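Endonuclease/exonuclease/phosphatase domain-containing protein (PDB 3L1W) is of unknown function but belongs to the endonuclease/exonuclease/phosphatase family and may act as a 3'-5' RNA exonuclease. Local coordinates at residues 212-217 against 240-245. Numbering follows the deposited sequence. Where two conformers were deposited one is given.
Sequences EEIDYI and SDHFPL
Ser240 OG takes a weak hydrogen bond from His242 N, and it also hydrogen-bonds to the backbone of Asn7. Asp241 OD1 lies at the edge of the His242 ring, in its plane. His242 carries the polar part of the contact. Its CG is anti to the carbonyl carbon (chi1 -64°), which places the ring beside Asp215. ND1 donates to Asp215 OD2 at 2.6 Å, nearly straight at 167°. OD2 accepts through its syn lone pair. It lies in the imidazole plane, but the carboxylate is turned 61° from the ring. Asp215 OD2 is also hydrogen-bonded by Thr198 OG1, so two bonds grip it within a buried site. The carboxylate probably polarises the imidazole. Such a His-Asp pair, on a histidine in a Ser-Asp-His sequence, is characteristic of the DNase I-like fold. In nuclease relatives the histidine belongs to the active site, consistent with a similar role here. Ile214 crosses His242 at about a right angle, CD1 to His242 CE1 3.6 Å. Further on, Leu245 starts strand 245-251, joining its sheet to that of strand 215-220. Its CD2 packs on Asp215 O at 3.5 Å and on Tyr216 CA. Ile217 and Leu245 lie alongside each other, pointing opposite ways, with Ile217 CG1 to Leu245 CD2 3.9 Å.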
loop_
_atom_site.group_PDB
_atom_site.type_symbol
_atom_site.label_atom_id
_atom_site.label_comp_id
_atom_site.label_asym_id
_atom_site.label_seq_id
_atom_site.Cartn_x
_atom_site.Cartn_y
_atom_site.Cartn_z
ATOM N N GLU A 212 -10.274 -16.856 5.297
ATOM C CA GLU A 212 -11.637 -16.963 4.794
ATOM C C GLU A 212 -11.893 -15.863 3.764
ATOM O O GLU A 212 -11.481 -14.721 3.949
ATOM C CB GLU A 212 -12.640 -16.862 5.948
ATOM C CG GLU A 212 -12.454 -17.950 7.000
ATOM C CD GLU A 212 -13.497 -17.887 8.100
ATOM O OE1 GLU A 212 -14.594 -17.348 7.852
ATOM O OE2 GLU A 212 -13.213 -18.368 9.216
ATOM N N GLU A 213 -12.556 -16.223 2.671
ATOM C CA GLU A 213 -12.928 -15.257 1.642
ATOM C C GLU A 213 -14.360 -14.806 1.884
ATOM O O GLU A 213 -15.311 -15.377 1.332
ATOM C CB GLU A 213 -12.817 -15.877 0.247
ATOM C CG GLU A 213 -11.416 -16.310 -0.125
ATOM C CD GLU A 213 -11.366 -17.135 -1.398
ATOM O OE1 GLU A 213 -12.416 -17.308 -2.056
ATOM O OE2 GLU A 213 -10.267 -17.622 -1.732
ATOM N N ILE A 214 -14.523 -13.786 2.718
ATOM C CA ILE A 214 -15.872 -13.364 3.083
ATOM C C ILE A 214 -16.194 -11.908 2.726
ATOM O O ILE A 214 -17.360 -11.518 2.722
ATOM C CB ILE A 214 -16.188 -13.638 4.577
ATOM C CG1 ILE A 214 -15.198 -12.918 5.506
ATOM C CG2 ILE A 214 -16.218 -15.154 4.848
ATOM C CD1 ILE A 214 -15.528 -13.119 6.998
ATOM N N ASP A 215 -15.169 -11.127 2.391
ATOM C CA ASP A 215 -15.377 -9.741 1.957
ATOM C C ASP A 215 -15.263 -9.674 0.448
ATOM O O ASP A 215 -14.414 -10.345 -0.129
ATOM C CB ASP A 215 -14.328 -8.829 2.585
ATOM C CG ASP A 215 -14.371 -8.862 4.091
ATOM O OD1 ASP A 215 -15.320 -8.298 4.661
ATOM O OD2 ASP A 215 -13.467 -9.466 4.705
ATOM N N TYR A 216 -16.107 -8.855 -0.180
ATOM C CA TYR A 216 -16.218 -8.792 -1.635
ATOM C C TYR A 216 -16.467 -7.383 -2.139
ATOM O O TYR A 216 -17.092 -6.561 -1.461
ATOM C CB TYR A 216 -17.372 -9.677 -2.123
ATOM C CG TYR A 216 -17.130 -11.146 -1.897
ATOM C CD1 TYR A 216 -16.680 -11.962 -2.928
ATOM C CD2 TYR A 216 -17.323 -11.712 -0.645
ATOM C CE1 TYR A 216 -16.436 -13.310 -2.716
ATOM C CE2 TYR A 216 -17.068 -13.049 -0.421
ATOM C CZ TYR A 216 -16.634 -13.842 -1.456
ATOM O OH TYR A 216 -16.395 -15.172 -1.231
ATOM N N ILE A 217 -15.981 -7.123 -3.350
ATOM C CA ILE A 217 -16.355 -5.932 -4.086
ATOM C C ILE A 217 -16.982 -6.399 -5.390
ATOM O O ILE A 217 -16.289 -6.865 -6.297
ATOM C CB ILE A 217 -15.146 -5.008 -4.347
ATOM C CG1 ILE A 217 -14.583 -4.491 -3.022
ATOM C CG2 ILE A 217 -15.537 -3.844 -5.258
ATOM C CD1 ILE A 217 -13.343 -3.577 -3.204
ATOM N N SER A 240 -7.128 -4.955 12.083
ATOM C CA SER A 240 -8.446 -5.577 12.201
ATOM C C SER A 240 -8.279 -7.069 11.953
ATOM O O SER A 240 -7.203 -7.499 11.503
ATOM C CB SER A 240 -9.431 -5.007 11.173
ATOM O OG SER A 240 -10.686 -5.686 11.276
ATOM N N ASP A 241 -9.318 -7.860 12.239
ATOM C CA ASP A 241 -9.263 -9.288 11.924
ATOM C C ASP A 241 -9.649 -9.579 10.473
ATOM O O ASP A 241 -9.641 -10.734 10.039
ATOM C CB ASP A 241 -10.058 -10.159 12.926
ATOM C CG ASP A 241 -11.525 -9.755 13.057
ATOM O OD1 ASP A 241 -11.966 -8.763 12.440
ATOM O OD2 ASP A 241 -12.240 -10.451 13.812
ATOM N N HIS A 242 -9.981 -8.519 9.729
ATOM C CA HIS A 242 -10.063 -8.589 8.269
ATOM C C HIS A 242 -8.956 -7.745 7.656
ATOM O O HIS A 242 -8.543 -6.743 8.241
ATOM C CB HIS A 242 -11.371 -7.978 7.765
ATOM C CG HIS A 242 -12.604 -8.693 8.209
ATOM N ND1 HIS A 242 -13.522 -9.215 7.319
ATOM C CD2 HIS A 242 -13.108 -8.915 9.445
ATOM C CE1 HIS A 242 -14.518 -9.763 7.992
ATOM N NE2 HIS A 242 -14.298 -9.582 9.283
ATOM N N PHE A 243 -8.517 -8.111 6.460
ATOM C CA PHE A 243 -7.735 -7.181 5.636
ATOM C C PHE A 243 -8.705 -6.268 4.899
ATOM O O PHE A 243 -9.778 -6.708 4.488
ATOM C CB PHE A 243 -6.940 -7.936 4.564
ATOM C CG PHE A 243 -5.918 -8.886 5.110
ATOM C CD1 PHE A 243 -5.102 -8.505 6.162
ATOM C CD2 PHE A 243 -5.746 -10.148 4.546
ATOM C CE1 PHE A 243 -4.134 -9.377 6.662
ATOM C CE2 PHE A 243 -4.777 -11.022 5.032
ATOM C CZ PHE A 243 -3.973 -10.638 6.092
ATOM N N PRO A 244 -8.324 -4.994 4.697
ATOM C CA PRO A 244 -9.076 -4.197 3.725
ATOM C C PRO A 244 -8.989 -4.834 2.341
ATOM O O PRO A 244 -7.986 -5.484 1.984
ATOM C CB PRO A 244 -8.328 -2.847 3.703
ATOM C CG PRO A 244 -7.500 -2.834 4.966
ATOM C CD PRO A 244 -7.175 -4.270 5.256
ATOM N N LEU A 245 -10.033 -4.619 1.553
ATOM C CA LEU A 245 -10.080 -5.087 0.180
ATOM C C LEU A 245 -10.287 -3.845 -0.657
ATOM O O LEU A 245 -11.210 -3.070 -0.396
ATOM C CB LEU A 245 -11.270 -6.042 -0.003
ATOM C CG LEU A 245 -11.604 -6.562 -1.398
ATOM C CD1 LEU A 245 -10.411 -7.292 -2.002
ATOM C CD2 LEU A 245 -12.834 -7.495 -1.315
#